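Local coordinates for tetracycline repressor protein class G (Acinetobacter baumannii, PDB 6RX9), which represses the tetracycline resistance gene tetA by binding its operators through a helix-turn-helix region, and loses affinity for them when tetracycline binds, at residues Ser67-Asn72 and Ala113-Arg118; Leu134-His139 and Ala197-Leu202. All coordinates share one frame; numbering follows the deposited sequence. Where two conformers were deposited one is given.

Interaction 1: Ser67-Asn72 and Ala113-Arg118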
loop_
_atom_site.group_PDB
_atom_site.type_symbol
_atom_site.label_atom_id
_atom_site.label_comp_id
_atom_site.label_asym_id
_atom_site.label_seq_id
_atom_site.Cartn_x
_atom_site.Cartn_y
_atom_site.Cartn_z
ATOM N N SER A 67 2.710 -18.909 7.300
ATOM C CA SER A 67 1.271 -18.800 6.940
ATOM C C SER A 67 0.402 -19.623 7.903
ATOM O O SER A 67 -0.776 -19.260 8.075
ATOM C CB SER A 67 1.041 -19.213 5.506
ATOM O OG SER A 67 1.375 -20.579 5.309
ATOM N N LEU A 68 0.952 -20.686 8.503
ATOM C CA LEU A 68 0.199 -21.642 9.364
ATOM C C LEU A 68 0.558 -21.419 10.832
ATOM O O LEU A 68 1.735 -21.370 11.185
ATOM C CB LEU A 68 0.523 -23.074 8.926
ATOM C CG LEU A 68 0.053 -23.459 7.523
ATOM C CD1 LEU A 68 0.445 -24.891 7.194
ATOM C CD2 LEU A 68 -1.451 -23.269 7.376
ATOM N N PRO A 69 -0.443 -21.279 11.734
ATOM C CA PRO A 69 -0.184 -21.198 13.173
ATOM C C PRO A 69 0.613 -22.406 13.687
ATOM O O PRO A 69 0.295 -23.523 13.313
ATOM C CB PRO A 69 -1.582 -21.177 13.810
ATOM C CG PRO A 69 -2.487 -20.663 12.712
ATOM C CD PRO A 69 -1.878 -21.171 11.423
ATOM N N GLU A 70 1.620 -22.146 14.524
ATOM C CA GLU A 70 2.460 -23.183 15.179
ATOM C C GLU A 70 1.828 -23.543 16.529
ATOM O O GLU A 70 1.176 -22.666 17.133
ATOM C CB GLU A 70 3.897 -22.676 15.325
ATOM C CG GLU A 70 4.553 -22.365 13.990
ATOM C CD GLU A 70 5.976 -21.838 14.070
ATOM O OE1 GLU A 70 6.392 -21.415 15.169
ATOM O OE2 GLU A 70 6.665 -21.851 13.027
ATOM N N GLU A 71 1.992 -24.791 16.971
ATOM C CA GLU A 71 1.424 -25.282 18.254
ATOM C C GLU A 71 2.034 -24.466 19.403
ATOM O O GLU A 71 3.224 -24.112 19.316
ATOM C CB GLU A 71 1.638 -26.791 18.414
ATOM C CG GLU A 71 3.092 -27.229 18.486
ATOM C CD GLU A 71 3.292 -28.738 18.519
ATOM O OE1 GLU A 71 2.373 -29.451 18.977
ATOM O OE2 GLU A 71 4.362 -29.202 18.078
ATOM N N ASN A 72 1.221 -24.140 20.412
ATOM C CA ASN A 72 1.646 -23.460 21.667
ATOM C C ASN A 72 2.043 -22.001 21.384
ATOM O O ASN A 72 2.719 -21.408 22.247
ATOM C CB ASN A 72 2.782 -24.222 22.360
ATOM C CG ASN A 72 2.443 -25.674 22.626
ATOM O OD1 ASN A 72 1.312 -25.996 22.977
ATOM N ND2 ASN A 72 3.417 -26.557 22.467
ATOM N N ALA A 113 -6.225 -20.101 4.169
ATOM C CA ALA A 113 -7.173 -19.052 4.619
ATOM C C ALA A 113 -8.048 -19.597 5.752
ATOM O O ALA A 113 -8.101 -18.954 6.817
ATOM C CB ALA A 113 -8.012 -18.575 3.458
ATOM N N GLU A 114 -8.695 -20.747 5.530
ATOM C CA GLU A 114 -9.638 -21.373 6.495
ATOM C C GLU A 114 -8.895 -21.722 7.790
ATOM O O GLU A 114 -9.438 -21.419 8.868
ATOM C CB GLU A 114 -10.305 -22.611 5.891
ATOM C CG GLU A 114 -11.295 -23.270 6.837
ATOM C CD GLU A 114 -12.445 -24.014 6.179
ATOM O OE1 GLU A 114 -12.586 -23.923 4.944
ATOM O OE2 GLU A 114 -13.203 -24.680 6.911
ATOM N N THR A 115 -7.704 -22.324 7.685
ATOM C CA THR A 115 -6.837 -22.679 8.844
ATOM C C THR A 115 -6.557 -21.415 9.671
ATOM O O THR A 115 -6.732 -21.471 10.905
ATOM C CB THR A 115 -5.531 -23.352 8.398
ATOM O OG1 THR A 115 -5.851 -24.479 7.582
ATOM C CG2 THR A 115 -4.682 -23.807 9.565
ATOM N N GLN A 116 -6.152 -20.323 9.014
ATOM C CA GLN A 116 -5.839 -19.019 9.664
ATOM C C GLN A 116 -7.090 -18.481 10.371
ATOM O O GLN A 116 -6.986 -18.122 11.562
ATOM C CB GLN A 116 -5.324 -17.999 8.643
ATOM C CG GLN A 116 -3.910 -18.277 8.149
ATOM C CD GLN A 116 -3.390 -17.177 7.254
ATOM O OE1 GLN A 116 -4.133 -16.301 6.818
ATOM N NE2 GLN A 116 -2.096 -17.208 6.975
ATOM N N ILE A 117 -8.225 -18.433 9.665
ATOM C CA ILE A 117 -9.514 -17.874 10.178
ATOM C C ILE A 117 -9.992 -18.716 11.370
ATOM O O ILE A 117 -10.335 -18.119 12.409
ATOM C CB ILE A 117 -10.571 -17.796 9.055
ATOM C CG1 ILE A 117 -10.175 -16.783 7.976
ATOM C CG2 ILE A 117 -11.951 -17.492 9.627
ATOM C CD1 ILE A 117 -10.912 -16.951 6.668
ATOM N N ARG A 118 -10.011 -20.045 11.228
ATOM C CA ARG A 118 -10.491 -20.985 12.280
ATOM C C ARG A 118 -9.616 -20.849 13.536
ATOM O O ARG A 118 -10.175 -20.926 14.647
ATOM C CB ARG A 118 -10.524 -22.425 11.757
ATOM C CG ARG A 118 -11.741 -22.747 10.900
ATOM C CD ARG A 118 -11.923 -24.240 10.719
ATOM N NE ARG A 118 -12.976 -24.595 9.773
ATOM C CZ ARG A 118 -14.279 -24.650 10.050
ATOM N NH1 ARG A 118 -14.733 -24.349 11.257
ATOM N NH2 ARG A 118 -15.135 -25.003 9.106
#

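Interaction 2: Leu134-His139 and Ala197-Leu202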
loop_
_atom_site.group_PDB
_atom_site.type_symbol
_atom_site.label_atom_id
_atom_site.label_comp_id
_atom_site.label_asym_id
_atom_site.label_seq_id
_atom_site.Cartn_x
_atom_site.Cartn_y
_atom_site.Cartn_z
ATOM N N LEU A 134 -6.741 -10.026 9.505
ATOM C CA LEU A 134 -5.731 -10.590 8.569
ATOM C C LEU A 134 -5.506 -9.607 7.412
ATOM O O LEU A 134 -4.334 -9.349 7.077
ATOM C CB LEU A 134 -6.208 -11.958 8.067
ATOM C CG LEU A 134 -6.164 -13.081 9.103
ATOM C CD1 LEU A 134 -6.957 -14.288 8.630
ATOM C CD2 LEU A 134 -4.732 -13.479 9.419
ATOM N N ARG A 135 -6.586 -9.058 6.850
ATOM C CA ARG A 135 -6.536 -8.126 5.691
ATOM C C ARG A 135 -5.895 -6.803 6.129
ATOM O O ARG A 135 -5.045 -6.289 5.377
ATOM C CB ARG A 135 -7.933 -7.955 5.086
ATOM C CG ARG A 135 -8.369 -9.154 4.256
ATOM C CD ARG A 135 -9.752 -9.031 3.643
ATOM N NE ARG A 135 -10.146 -10.265 2.969
ATOM C CZ ARG A 135 -11.344 -10.501 2.437
ATOM N NH1 ARG A 135 -12.296 -9.583 2.488
ATOM N NH2 ARG A 135 -11.588 -11.664 1.854
ATOM N N ALA A 136 -6.265 -6.288 7.306
ATOM C CA ALA A 136 -5.754 -5.015 7.870
ATOM C C ALA A 136 -4.229 -5.082 8.031
ATOM O O ALA A 136 -3.554 -4.100 7.669
ATOM C CB ALA A 136 -6.433 -4.709 9.179
ATOM N N VAL A 137 -3.707 -6.198 8.549
ATOM C CA VAL A 137 -2.240 -6.427 8.713
ATOM C C VAL A 137 -1.569 -6.324 7.334
ATOM O O VAL A 137 -0.563 -5.596 7.210
ATOM C CB VAL A 137 -1.944 -7.768 9.414
ATOM C CG1 VAL A 137 -0.470 -8.140 9.337
ATOM C CG2 VAL A 137 -2.410 -7.751 10.863
ATOM N N SER A 138 -2.113 -7.019 6.330
ATOM C CA SER A 138 -1.595 -7.035 4.935
ATOM C C SER A 138 -1.592 -5.613 4.358
ATOM O O SER A 138 -0.580 -5.237 3.739
ATOM C CB SER A 138 -2.381 -7.977 4.064
ATOM O OG SER A 138 -2.054 -9.326 4.363
ATOM N N HIS A 139 -2.677 -4.857 4.561
ATOM C CA HIS A 139 -2.821 -3.455 4.078
ATOM C C HIS A 139 -1.682 -2.599 4.647
ATOM O O HIS A 139 -1.028 -1.877 3.862
ATOM C CB HIS A 139 -4.189 -2.862 4.445
ATOM C CG HIS A 139 -5.363 -3.569 3.855
ATOM N ND1 HIS A 139 -5.262 -4.399 2.753
ATOM C CD2 HIS A 139 -6.670 -3.550 4.193
ATOM C CE1 HIS A 139 -6.452 -4.876 2.451
ATOM N NE2 HIS A 139 -7.335 -4.365 3.317
ATOM N N ALA A 197 -2.276 -4.768 19.241
ATOM C CA ALA A 197 -2.782 -4.309 20.559
ATOM C C ALA A 197 -4.255 -3.897 20.431
ATOM O O ALA A 197 -5.040 -4.209 21.348
ATOM C CB ALA A 197 -1.938 -3.171 21.083
ATOM N N GLY A 198 -4.612 -3.220 19.334
ATOM C CA GLY A 198 -5.987 -2.779 19.029
ATOM C C GLY A 198 -6.940 -3.942 18.807
ATOM O O GLY A 198 -8.106 -3.828 19.229
ATOM N N PHE A 199 -6.483 -5.015 18.154
ATOM C CA PHE A 199 -7.293 -6.234 17.892
ATOM C C PHE A 199 -7.769 -6.838 19.218
ATOM O O PHE A 199 -8.931 -7.279 19.274
ATOM C CB PHE A 199 -6.510 -7.275 17.087
ATOM C CG PHE A 199 -6.177 -6.886 15.666
ATOM C CD1 PHE A 199 -6.987 -6.021 14.944
ATOM C CD2 PHE A 199 -5.061 -7.421 15.041
ATOM C CE1 PHE A 199 -6.672 -5.685 13.636
ATOM C CE2 PHE A 199 -4.752 -7.085 13.732
ATOM C CZ PHE A 199 -5.557 -6.217 13.033
ATOM N N GLU A 200 -6.912 -6.832 20.245
ATOM C CA GLU A 200 -7.180 -7.447 21.577
ATOM C C GLU A 200 -8.584 -7.065 22.068
ATOM O O GLU A 200 -9.308 -7.971 22.524
ATOM C CB GLU A 200 -6.143 -7.014 22.616
ATOM C CG GLU A 200 -4.715 -7.394 22.264
ATOM C CD GLU A 200 -3.809 -7.666 23.453
ATOM O OE1 GLU A 200 -4.144 -8.564 24.254
ATOM O OE2 GLU A 200 -2.766 -6.990 23.570
ATOM N N ARG A 201 -8.956 -5.784 21.954
ATOM C CA ARG A 201 -10.221 -5.222 22.510
ATOM C C ARG A 201 -11.370 -5.394 21.504
ATOM O O ARG A 201 -12.518 -5.534 21.962
ATOM C CB ARG A 201 -10.109 -3.735 22.887
ATOM C CG ARG A 201 -8.744 -3.084 22.687
ATOM C CD ARG A 201 -7.832 -3.241 23.890
ATOM N NE ARG A 201 -6.461 -3.601 23.546
ATOM C CZ ARG A 201 -5.496 -3.851 24.430
ATOM N NH1 ARG A 201 -5.738 -3.774 25.730
ATOM N NH2 ARG A 201 -4.285 -4.182 24.011
ATOM N N LEU A 202 -11.086 -5.370 20.196
ATOM C CA LEU A 202 -12.123 -5.346 19.125
ATOM C C LEU A 202 -12.311 -6.737 18.500
ATOM O O LEU A 202 -13.040 -6.816 17.498
ATOM C CB LEU A 202 -11.720 -4.318 18.062
ATOM C CG LEU A 202 -11.455 -2.901 18.572
ATOM C CD1 LEU A 202 -11.268 -1.937 17.409
ATOM C CD2 LEU A 202 -12.578 -2.422 19.481
#

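Interaction 1: Ser67-Asn72 and Ala113-Arg118
The irregular run Ser-67 to Pro-69 passes along one side of a turn of helix 110-122, the two backbones coming nearest at Leu-68 and Gln-116, whose CA atoms are 6.6 Å apart. A single short, nearly straight hydrogen bond joins them: Gln-116 NE2 donates an N-H to Ser-67 O at 2.7 Å, with an N-H...O angle of 171°. The oxygen lies in the amide plane of Gln-116, and the donor in turn lies in the carbonyl plane of Ser-67 on a lone pair, so both flat groups are used in their favoured directions. Beyond CG the glutamine runs extended (chi2 -174°), which carries its amide from the helix to the loop. Glutamine suits this place, having both the reach and the N-H to meet the main-chain carbonyl of a loop residue. Ser-67 turns its own hydroxyl elsewhere, to His-64 O. Beside the polar link is a small apolar patch. In Thr-115 the hydroxyl OG1 stands beside the backbone N (chi1 -55°), where it bonds to Gly-111 O of its own helix; this leaves the methyl CG2 facing the loop, 3.9 Å from Leu-68 CD2 and 4.3 Å from Pro-69 CD. The side chain of Gln-116 also lies close to those of Asn-82, a likely tetracycline-binding residue, and Phe-78, which places this surface contact at the margin of the probable drug pocket. Pro-69 rests on Phe-78 of helix 75-91 and Phe-119 of helix 110-122, while Gln-116 also reaches helix 127-155.

Interaction 2: Leu134-His139 and Ala197-Leu202
Phe-199 projects from helix 185-202 toward helix 127-155 and meets it with the rim of its ring. Val-137 CG2 lies in the ring plane at this edge, 3.8 Å from Phe-199 CE2 and 4.1 Å from Phe-199 CZ. Ala-136 CB also sits at the edge, near the plane, 4.2 Å from Phe-199 CZ. The contact is therefore aliphatic carbon against aromatic edge, with neither residue stacked on a ring face. Phe-199 holds CG anti to its carbonyl carbon (chi1 -67°), which extends the ring toward helix 127-155; the nearest CA atoms, those of Ala-136 and Phe-199, are 10.2 Å apart, and the ring spans much of that separation. Here the long aromatic side chain reaches across to two smaller ones: the CB of Ala-136 points toward helix 185-202, its small size letting the ring edge come close, and the branched Val-137 adds a methyl beside it. All three are buried, as befits their apolar surfaces. This is helix-to-helix packing in the all-helical C-terminal domain of a TetR-family repressor, whose core carries the ligand pocket; the side chain of Val-137 is about 5 Å from that of Asn-82, a likely tetracycline-binding residue. Helix 75-91 lines the same region, Trp-75 touching Phe-199 and Ala-83 touching Val-137. Ser-194 of the second subunit packs on Phe-199 too.

Along the chain from the N terminus, the loop Ser-67 to Asn-72 comes first, after helix 61-64. Interaction 1 brings helix 110-122 back against it, closing a mostly helical excursion of 40 residues that includes helix 75-91 and helix 96-102. Helix 127-155 follows directly, and interaction 2 joins it to helix 185-202 near the C terminus across 57 residues. The two closures are in series, neither nesting nor crossing. Their centres are 16 Å apart, yet they touch where Gln-116 and Ile-117 pack on Leu-134, so helix 110-122 bridges the loop to helix 127-155. Both also border the second subunit.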